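Local coordinates for 2-dehydro-3-deoxy-D-arabinonate dehydratase (Sulfolobus solfataricus, PDB 2Q1C), which dehydrates 2-dehydro-3-deoxy-D-arabinonate to 2,5-dioxopentanoate in a pentose oxidation pathway, using a bound divalent metal, at residues P142-A147 and I208-V213; Y159-D164 and I274-I279; D164-D169 and Q180-A185. All coordinates share one frame; numbering follows the deposited sequence.

Interaction 1. Residues P142-A147 and I208-V213; sequences PEPELA and ITLKIV. With CA (calcium ion), chain B; 2KT (2-ketobutyric acid), chain C.
P144 is packed tightly against both L210 and I208. CG of the proline ring lies 3.8 Å from L210 CB, and the leucine crosses the ring at about a right angle, with CD2 against P144 CD at 4.0 Å. With CG of L210 anti to the backbone N (chi1 171°), the other methyl, CD1, comes within 4.0 Å of P142 CG, and one leucine serves both prolines. CB of P144 meets CG2 of I208 at 3.8 Å. Packing is looser at the two ends, where I212 CD1 stands 4.3 Å from P142 CG and I208 CD1 is just as far from L146 CB. T209 points away from this layer and is partly exposed, as is K211. No hydrogen bond crosses between the strands, which belong to different sheets packed face to face, as in the FAH-family beta-sandwich. E143 and E145 turn the other way, and their OE2 and OE1 bind the calcium ion at 2.2 and 2.4 Å; E145 OE2 also accepts from a calcium-bound water. Segment P142-A147 is thus two-faced: apolar prolines pack against the core, while the acids between and beyond them reach the metal.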
loop_
_atom_site.group_PDB
_atom_site.type_symbol
_atom_site.label_atom_id
_atom_site.label_comp_id
_atom_site.label_asym_id
_atom_site.label_seq_id
_atom_site.Cartn_x
_atom_site.Cartn_y
_atom_site.Cartn_z
ATOM N N PRO A 142 -32.373 -6.859 22.569
ATOM C CA PRO A 142 -31.707 -5.684 22.019
ATOM C C PRO A 142 -31.736 -4.525 23.015
ATOM O O PRO A 142 -32.730 -4.340 23.725
ATOM C CB PRO A 142 -32.547 -5.353 20.784
ATOM C CG PRO A 142 -33.918 -5.844 21.112
ATOM C CD PRO A 142 -33.773 -6.968 22.109
ATOM N N GLU A 143 -30.651 -3.761 23.074
ATOM C CA GLU A 143 -30.587 -2.608 23.964
ATOM C C GLU A 143 -30.442 -1.313 23.161
ATOM O O GLU A 143 -29.339 -0.961 22.731
ATOM C CB GLU A 143 -29.471 -2.777 25.001
ATOM C CG GLU A 143 -29.683 -3.965 25.946
ATOM C CD GLU A 143 -28.653 -4.051 27.068
ATOM O OE1 GLU A 143 -28.715 -5.017 27.859
ATOM O OE2 GLU A 143 -27.782 -3.160 27.169
ATOM N N PRO A 144 -31.574 -0.615 22.930
ATOM C CA PRO A 144 -31.615 0.639 22.174
ATOM C C PRO A 144 -30.894 1.763 22.910
ATOM O O PRO A 144 -31.269 2.111 24.034
ATOM C CB PRO A 144 -33.117 0.935 22.065
ATOM C CG PRO A 144 -33.737 0.211 23.199
ATOM C CD PRO A 144 -32.913 -1.021 23.395
ATOM N N GLU A 145 -29.860 2.315 22.283
ATOM C CA GLU A 145 -28.998 3.291 22.950
ATOM C C GLU A 145 -28.564 4.442 22.048
ATOM O O GLU A 145 -28.422 4.278 20.835
ATOM C CB GLU A 145 -27.757 2.601 23.524
ATOM C CG GLU A 145 -28.062 1.509 24.536
ATOM C CD GLU A 145 -26.824 0.865 25.125
ATOM O OE1 GLU A 145 -26.910 -0.317 25.521
ATOM O OE2 GLU A 145 -25.771 1.534 25.208
ATOM N N LEU A 146 -28.365 5.607 22.658
ATOM C CA LEU A 146 -27.720 6.731 21.995
ATOM C C LEU A 146 -26.215 6.521 22.079
ATOM O O LEU A 146 -25.679 6.255 23.156
ATOM C CB LEU A 146 -28.113 8.057 22.655
ATOM C CG LEU A 146 -27.431 9.350 22.183
ATOM C CD1 LEU A 146 -27.832 9.717 20.755
ATOM C CD2 LEU A 146 -27.753 10.486 23.136
ATOM N N ALA A 147 -25.541 6.631 20.940
ATOM C CA ALA A 147 -24.105 6.398 20.878
ATOM C C ALA A 147 -23.359 7.610 20.331
ATOM O O ALA A 147 -23.851 8.301 19.436
ATOM C CB ALA A 147 -23.808 5.163 20.047
ATOM N N ILE A 208 -36.049 7.871 22.222
ATOM C CA ILE A 208 -35.574 6.558 21.793
ATOM C C ILE A 208 -36.736 5.572 21.853
ATOM O O ILE A 208 -37.389 5.455 22.886
ATOM C CB ILE A 208 -34.401 6.051 22.675
ATOM C CG1 ILE A 208 -33.265 7.084 22.716
ATOM C CG2 ILE A 208 -33.901 4.686 22.181
ATOM C CD1 ILE A 208 -32.131 6.742 23.669
ATOM N N THR A 209 -36.983 4.867 20.748
ATOM C CA THR A 209 -38.123 3.949 20.646
ATOM C C THR A 209 -37.708 2.584 20.105
ATOM O O THR A 209 -37.098 2.494 19.040
ATOM C CB THR A 209 -39.242 4.541 19.750
ATOM O OG1 THR A 209 -39.559 5.868 20.189
ATOM C CG2 THR A 209 -40.503 3.679 19.797
ATOM N N LEU A 210 -38.051 1.530 20.844
ATOM C CA LEU A 210 -37.771 0.153 20.432
ATOM C C LEU A 210 -39.032 -0.564 19.945
ATOM O O LEU A 210 -40.102 -0.429 20.541
ATOM C CB LEU A 210 -37.121 -0.631 21.581
ATOM C CG LEU A 210 -36.921 -2.149 21.448
ATOM C CD1 LEU A 210 -35.938 -2.502 20.342
ATOM C CD2 LEU A 210 -36.470 -2.754 22.767
ATOM N N LYS A 211 -38.885 -1.321 18.856
ATOM C CA LYS A 211 -39.953 -2.153 18.301
ATOM C C LYS A 211 -39.399 -3.495 17.823
ATOM O O LYS A 211 -38.532 -3.539 16.948
ATOM C CB LYS A 211 -40.632 -1.447 17.123
ATOM C CG LYS A 211 -41.656 -0.388 17.500
ATOM C CD LYS A 211 -42.128 0.398 16.274
ATOM C CE LYS A 211 -42.998 -0.451 15.350
ATOM N NZ LYS A 211 -43.445 0.302 14.144
ATOM N N ILE A 212 -39.893 -4.586 18.400
ATOM C CA ILE A 212 -39.557 -5.919 17.905
ATOM C C ILE A 212 -40.734 -6.447 17.087
ATOM O O ILE A 212 -41.859 -6.517 17.583
ATOM C CB ILE A 212 -39.198 -6.897 19.044
ATOM C CG1 ILE A 212 -38.160 -6.270 19.981
ATOM C CG2 ILE A 212 -38.680 -8.220 18.470
ATOM C CD1 ILE A 212 -38.011 -6.979 21.321
ATOM N N VAL A 213 -40.466 -6.801 15.830
ATOM C CA VAL A 213 -41.515 -7.223 14.899
ATOM C C VAL A 213 -41.371 -8.698 14.495
ATOM O O VAL A 213 -40.389 -9.097 13.864
ATOM C CB VAL A 213 -41.590 -6.290 13.654
ATOM C CG1 VAL A 213 -42.599 -6.811 12.636
ATOM C CG2 VAL A 213 -41.950 -4.873 14.072
HETATM CA CA CA B . -26.021 -1.756 27.161
HETATM C C4 2KT C . -25.102 -3.832 31.370
HETATM C C3 2KT C . -25.488 -2.614 31.473
HETATM C C2 2KT C . -25.936 -2.161 30.382
HETATM O O3 2KT C . -25.599 -2.672 29.320
HETATM C C 2KT C . -26.775 -1.114 30.369
HETATM O OXT 2KT C . -27.127 -0.574 31.442
HETATM O O 2KT C . -27.199 -0.688 29.268
HETATM O O HOH W 1 -24.468 0.141 27.245
#

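Interaction 2. Residues Y159-D164 and I274-I279; sequences YTIMDD and ITISNI. With CA (calcium ion), chain B.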
loop_
_atom_site.group_PDB
_atom_site.type_symbol
_atom_site.label_atom_id
_atom_site.label_comp_id
_atom_site.label_asym_id
_atom_site.label_seq_id
_atom_site.Cartn_x
_atom_site.Cartn_y
_atom_site.Cartn_z
ATOM N N TYR A 159 -23.298 11.758 16.691
ATOM C CA TYR A 159 -24.232 10.841 17.349
ATOM C C TYR A 159 -24.793 9.812 16.371
ATOM O O TYR A 159 -24.926 10.085 15.178
ATOM C CB TYR A 159 -25.397 11.610 17.977
ATOM C CG TYR A 159 -24.998 12.666 18.980
ATOM C CD1 TYR A 159 -25.007 12.393 20.349
ATOM C CD2 TYR A 159 -24.625 13.946 18.565
ATOM C CE1 TYR A 159 -24.646 13.363 21.276
ATOM C CE2 TYR A 159 -24.260 14.921 19.482
ATOM C CZ TYR A 159 -24.274 14.623 20.835
ATOM O OH TYR A 159 -23.914 15.587 21.746
ATOM N N THR A 160 -25.122 8.632 16.891
ATOM C CA THR A 160 -25.790 7.590 16.112
ATOM C C THR A 160 -26.674 6.713 17.006
ATOM O O THR A 160 -26.595 6.785 18.235
ATOM C CB THR A 160 -24.772 6.717 15.314
ATOM O OG1 THR A 160 -25.473 5.876 14.387
ATOM C CG2 THR A 160 -23.922 5.854 16.247
ATOM N N ILE A 161 -27.526 5.906 16.377
ATOM C CA ILE A 161 -28.310 4.886 17.068
ATOM C C ILE A 161 -27.465 3.620 17.159
ATOM O O ILE A 161 -26.882 3.199 16.160
ATOM C CB ILE A 161 -29.603 4.553 16.287
ATOM C CG1 ILE A 161 -30.423 5.819 16.016
ATOM C CG2 ILE A 161 -30.429 3.509 17.030
ATOM C CD1 ILE A 161 -31.336 5.713 14.811
ATOM N N MET A 162 -27.399 3.009 18.341
ATOM C CA MET A 162 -26.703 1.727 18.486
ATOM C C MET A 162 -27.534 0.669 19.204
ATOM O O MET A 162 -28.208 0.958 20.196
ATOM C CB MET A 162 -25.337 1.897 19.169
ATOM C CG MET A 162 -24.578 0.579 19.392
ATOM S SD MET A 162 -22.801 0.733 19.640
ATOM C CE MET A 162 -22.232 1.054 17.973
ATOM N N ASP A 163 -27.473 -0.555 18.683
ATOM C CA ASP A 163 -28.069 -1.716 19.326
ATOM C C ASP A 163 -26.972 -2.533 20.003
ATOM O O ASP A 163 -26.155 -3.174 19.335
ATOM C CB ASP A 163 -28.825 -2.570 18.299
ATOM C CG ASP A 163 -29.703 -3.652 18.939
ATOM O OD1 ASP A 163 -29.491 -4.018 20.116
ATOM O OD2 ASP A 163 -30.615 -4.150 18.244
ATOM N N ASP A 164 -26.951 -2.487 21.333
ATOM C CA ASP A 164 -26.084 -3.344 22.131
ATOM C C ASP A 164 -26.826 -4.658 22.384
ATOM O O ASP A 164 -27.605 -4.776 23.331
ATOM C CB ASP A 164 -25.691 -2.636 23.438
ATOM C CG ASP A 164 -24.997 -3.560 24.439
ATOM O OD1 ASP A 164 -24.431 -4.600 24.042
ATOM O OD2 ASP A 164 -25.023 -3.237 25.643
ATOM N N ILE A 274 -35.168 0.599 15.822
ATOM C CA ILE A 274 -34.841 1.585 16.852
ATOM C C ILE A 274 -34.824 2.997 16.267
ATOM O O ILE A 274 -34.151 3.256 15.269
ATOM C CB ILE A 274 -33.498 1.279 17.566
ATOM C CG1 ILE A 274 -33.446 -0.185 18.023
ATOM C CG2 ILE A 274 -33.306 2.224 18.753
ATOM C CD1 ILE A 274 -32.065 -0.676 18.419
ATOM N N THR A 275 -35.570 3.896 16.905
ATOM C CA THR A 275 -35.722 5.272 16.441
ATOM C C THR A 275 -35.200 6.263 17.478
ATOM O O THR A 275 -35.531 6.167 18.660
ATOM C CB THR A 275 -37.206 5.594 16.135
ATOM O OG1 THR A 275 -37.749 4.587 15.273
ATOM C CG2 THR A 275 -37.352 6.965 15.473
ATOM N N ILE A 276 -34.372 7.204 17.027
ATOM C CA ILE A 276 -33.950 8.334 17.853
ATOM C C ILE A 276 -34.161 9.632 17.078
ATOM O O ILE A 276 -33.774 9.736 15.913
ATOM C CB ILE A 276 -32.477 8.211 18.333
ATOM C CG1 ILE A 276 -32.283 6.929 19.157
ATOM C CG2 ILE A 276 -32.071 9.448 19.149
ATOM C CD1 ILE A 276 -30.855 6.662 19.617
ATOM N N SER A 277 -34.784 10.607 17.737
ATOM C CA SER A 277 -35.097 11.907 17.139
ATOM C C SER A 277 -33.908 12.524 16.412
ATOM O O SER A 277 -32.779 12.478 16.905
ATOM C CB SER A 277 -35.604 12.878 18.208
ATOM O OG SER A 277 -36.703 12.333 18.915
ATOM N N ASN A 278 -34.177 13.085 15.234
ATOM C CA ASN A 278 -33.179 13.790 14.412
ATOM C C ASN A 278 -32.155 12.892 13.706
ATOM O O ASN A 278 -31.472 13.337 12.780
ATOM C CB ASN A 278 -32.478 14.897 15.213
ATOM C CG ASN A 278 -33.459 15.880 15.835
ATOM O OD1 ASN A 278 -34.277 16.485 15.140
ATOM N ND2 ASN A 278 -33.376 16.044 17.151
ATOM N N ILE A 279 -32.046 11.639 14.141
ATOM C CA ILE A 279 -31.085 10.709 13.552
ATOM C C ILE A 279 -31.758 9.834 12.493
ATOM O O ILE A 279 -31.363 9.854 11.326
ATOM C CB ILE A 279 -30.364 9.856 14.633
ATOM C CG1 ILE A 279 -29.654 10.772 15.640
ATOM C CG2 ILE A 279 -29.364 8.892 13.987
ATOM C CD1 ILE A 279 -29.141 10.076 16.886
HETATM CA CA CA B . -26.021 -1.756 27.161
HETATM O O HOH W 1 -24.468 0.141 27.245
#
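The flat carboxylate of D163 has the CD1 methyl of I274 over one of its faces, 3.8 Å from CG, and the two side chains cross at about a right angle. D163 OD1 accepts a weak hydrogen bond from the backbone N of E143. The other flat group, the ring of Y159, leads away from I274-I279 toward L146, V148 and V195; just its CB takes part here, 4.2 Å from CD1 of I279. Between these two ends I161 fills the centre of the contact. Its CG1 lies anti to the carbonyl carbon (chi1 -55°), which sends the two branches to different isoleucines: CG2 meets CG2 of I274 at 3.6 Å, while CG1 rests on CD1 of I276 at 3.7 Å. Beyond CG1, the terminal CD1 reaches CG2 of I279 at 3.8 Å. Past I276 the chain turns back, with I279 N bonded to I276 O at 3.1 Å, and this brings the third isoleucine to the same side. The strands run nearly antiparallel, 154° between their directions, but face each other from separate sheets with no hydrogen bond across. T160 points away and bonds through OG1 to V193 O. Cohesion here is therefore almost wholly apolar, and the strand it beds into the core ends at D164, whose OD2 binds the calcium ion at 2.3 Å.

Interaction 3. Residues D164-D169 and Q180-A185; sequences DVSARD and QSKIYA. With CA (calcium ion), chain B; 2KT (2-ketobutyric acid), chain C.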
loop_
_atom_site.group_PDB
_atom_site.type_symbol
_atom_site.label_atom_id
_atom_site.label_comp_id
_atom_site.label_asym_id
_atom_site.label_seq_id
_atom_site.Cartn_x
_atom_site.Cartn_y
_atom_site.Cartn_z
ATOM N N ASP A 164 -26.951 -2.487 21.333
ATOM C CA ASP A 164 -26.084 -3.344 22.131
ATOM C C ASP A 164 -26.826 -4.658 22.384
ATOM O O ASP A 164 -27.605 -4.776 23.331
ATOM C CB ASP A 164 -25.691 -2.636 23.438
ATOM C CG ASP A 164 -24.997 -3.560 24.439
ATOM O OD1 ASP A 164 -24.431 -4.600 24.042
ATOM O OD2 ASP A 164 -25.023 -3.237 25.643
ATOM N N VAL A 165 -26.591 -5.636 21.515
ATOM C CA VAL A 165 -27.286 -6.919 21.595
ATOM C C VAL A 165 -26.679 -7.741 22.731
ATOM O O VAL A 165 -25.484 -8.033 22.721
ATOM C CB VAL A 165 -27.234 -7.683 20.242
ATOM C CG1 VAL A 165 -28.143 -8.898 20.268
ATOM C CG2 VAL A 165 -27.628 -6.760 19.087
ATOM N N SER A 166 -27.509 -8.095 23.711
ATOM C CA SER A 166 -27.039 -8.738 24.944
ATOM C C SER A 166 -27.745 -10.065 25.231
ATOM O O SER A 166 -28.975 -10.114 25.332
ATOM C CB SER A 166 -27.220 -7.795 26.141
ATOM O OG SER A 166 -26.783 -6.479 25.845
ATOM N N ALA A 167 -26.958 -11.132 25.371
ATOM C CA ALA A 167 -27.474 -12.444 25.763
ATOM C C ALA A 167 -27.754 -12.448 27.265
ATOM O O ALA A 167 -26.968 -12.976 28.060
ATOM C CB ALA A 167 -26.490 -13.540 25.387
ATOM N N ARG A 168 -28.894 -11.864 27.632
ATOM C CA ARG A 168 -29.245 -11.567 29.024
ATOM C C ARG A 168 -29.272 -12.761 29.979
ATOM O O ARG A 168 -29.046 -12.597 31.181
ATOM C CB ARG A 168 -30.584 -10.829 29.081
ATOM C CG ARG A 168 -30.533 -9.385 28.593
ATOM C CD ARG A 168 -29.749 -8.489 29.545
ATOM N NE ARG A 168 -30.279 -8.544 30.905
ATOM C CZ ARG A 168 -31.316 -7.831 31.338
ATOM N NH1 ARG A 168 -31.947 -6.992 30.523
ATOM N NH2 ARG A 168 -31.726 -7.959 32.593
ATOM N N ASP A 169 -29.552 -13.950 29.452
ATOM C CA ASP A 169 -29.616 -15.152 30.283
ATOM C C ASP A 169 -28.249 -15.574 30.823
ATOM O O ASP A 169 -28.153 -16.088 31.938
ATOM C CB ASP A 169 -30.303 -16.308 29.540
ATOM C CG ASP A 169 -29.590 -16.697 28.255
ATOM O OD1 ASP A 169 -29.161 -15.795 27.497
ATOM O OD2 ASP A 169 -29.473 -17.915 27.997
ATOM N N GLN A 180 -18.906 -12.755 27.361
ATOM C CA GLN A 180 -19.470 -13.765 26.462
ATOM C C GLN A 180 -20.868 -13.366 25.984
ATOM O O GLN A 180 -21.253 -13.660 24.851
ATOM C CB GLN A 180 -19.513 -15.142 27.133
ATOM C CG GLN A 180 -18.146 -15.734 27.447
ATOM C CD GLN A 180 -18.228 -17.156 27.974
ATOM O OE1 GLN A 180 -18.636 -18.074 27.261
ATOM N NE2 GLN A 180 -17.824 -17.347 29.225
ATOM N N SER A 181 -21.609 -12.683 26.855
ATOM C CA SER A 181 -22.968 -12.248 26.558
ATOM C C SER A 181 -23.016 -11.026 25.640
ATOM O O SER A 181 -24.043 -10.764 25.007
ATOM C CB SER A 181 -23.719 -11.943 27.858
ATOM O OG SER A 181 -23.328 -10.693 28.401
ATOM N N LYS A 182 -21.907 -10.291 25.570
ATOM C CA LYS A 182 -21.869 -9.001 24.873
ATOM C C LYS A 182 -21.030 -8.999 23.594
ATOM O O LYS A 182 -21.338 -8.262 22.659
ATOM C CB LYS A 182 -21.365 -7.899 25.814
ATOM C CG LYS A 182 -22.296 -7.552 26.973
ATOM C CD LYS A 182 -23.350 -6.535 26.574
ATOM C CE LYS A 182 -24.027 -5.947 27.799
ATOM N NZ LYS A 182 -25.093 -4.971 27.434
ATOM N N ILE A 183 -19.973 -9.811 23.562
ATOM C CA ILE A 183 -18.989 -9.775 22.472
ATOM C C ILE A 183 -19.026 -11.040 21.609
ATOM O O ILE A 183 -18.534 -12.096 22.021
ATOM C CB ILE A 183 -17.541 -9.548 23.012
ATOM C CG1 ILE A 183 -17.504 -8.383 24.012
ATOM C CG2 ILE A 183 -16.554 -9.334 21.856
ATOM C CD1 ILE A 183 -16.238 -8.307 24.854
ATOM N N TYR A 184 -19.604 -10.919 20.413
ATOM C CA TYR A 184 -19.671 -12.021 19.445
ATOM C C TYR A 184 -19.974 -11.502 18.038
ATOM O O TYR A 184 -20.163 -10.301 17.845
ATOM C CB TYR A 184 -20.703 -13.079 19.875
ATOM C CG TYR A 184 -22.099 -12.541 20.115
ATOM C CD1 TYR A 184 -23.044 -12.524 19.090
ATOM C CD2 TYR A 184 -22.478 -12.059 21.366
ATOM C CE1 TYR A 184 -24.326 -12.035 19.301
ATOM C CE2 TYR A 184 -23.761 -11.564 21.589
ATOM C CZ TYR A 184 -24.678 -11.556 20.551
ATOM O OH TYR A 184 -25.950 -11.073 20.757
ATOM N N ALA A 185 -20.010 -12.404 17.059
ATOM C CA ALA A 185 -20.326 -12.035 15.676
ATOM C C ALA A 185 -21.764 -11.532 15.559
ATOM O O ALA A 185 -22.707 -12.244 15.896
ATOM C CB ALA A 185 -20.093 -13.211 14.739
HETATM CA CA CA B . -26.021 -1.756 27.161
HETATM C C4 2KT C . -25.102 -3.832 31.370
HETATM C C3 2KT C . -25.488 -2.614 31.473
HETATM C C2 2KT C . -25.936 -2.161 30.382
HETATM O O3 2KT C . -25.599 -2.672 29.320
HETATM C C 2KT C . -26.775 -1.114 30.369
HETATM O OXT 2KT C . -27.127 -0.574 31.442
HETATM O O 2KT C . -27.199 -0.688 29.268
HETATM O O HOH W 1 -24.468 0.141 27.245
#
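This contact forms one wall of the metal and substrate site of the FAH-family domain, where the loop after a metal-binding strand meets the end of helix 178-182. K182 reaches in: the bend at chi2 (-85°) turns its chain toward the metal, and the extended remainder carries NZ to D164, S166 and the ligand. K182 NZ donates to D164 OD2 in a salt bridge modelled at 2.5 Å, a shortness not to be relied on at this resolution. K182 NZ also donates to S166 OG at 2.8 Å. The ketone oxygen O3 of 2-ketobutyrate accepts from K182 NZ at 3.0 Å. D164 OD2 and O3 are also ligands of the calcium ion, so lysine and metal grip the same pair of oxygens and would probably both polarise the ketone. D164 OD1 also pairs with K118. A methionine in place of K182 would probably leave D164 OD2 and S166 OG without their shared donor and the ketone oxygen without its hydrogen bond from NZ. Further along, Y184 crosses V165 at about a right angle, its OH bonded to A132 O and its ring edge toward S181 O. Q180, I183 and A185 meet a second subunit. A167, N-cap of helix 168-173 and centre of an inverse gamma turn, packs CB on CB of S181 at 4.0 Å, and its backbone N donates to S181 O at 3.0 Å, 175° at the hydrogen.

Overall arrangement
Interactions 1 and 2 are neighbours, their centres 8 Å apart, and join the same two layers: strands 144-150 and 156-164 pair in one sheet, 207-214 and 271-276 in the other. In chain order come 142-147, 159-164, 208-213 and 274-279, so the two contacts interleave. Interaction 3 lies about 15 Å from the centre of interaction 1 and 19 Å from that of interaction 2. In sequence its segments lie between those of interaction 1, and they begin at D164, the last residue of 159-164, where strand 156-164 gives way to helix 168-173. All three converge on one calcium ion, held by E143, E145 and D164, so the sandwich core and the substrate-binding wall are tied together at the metal.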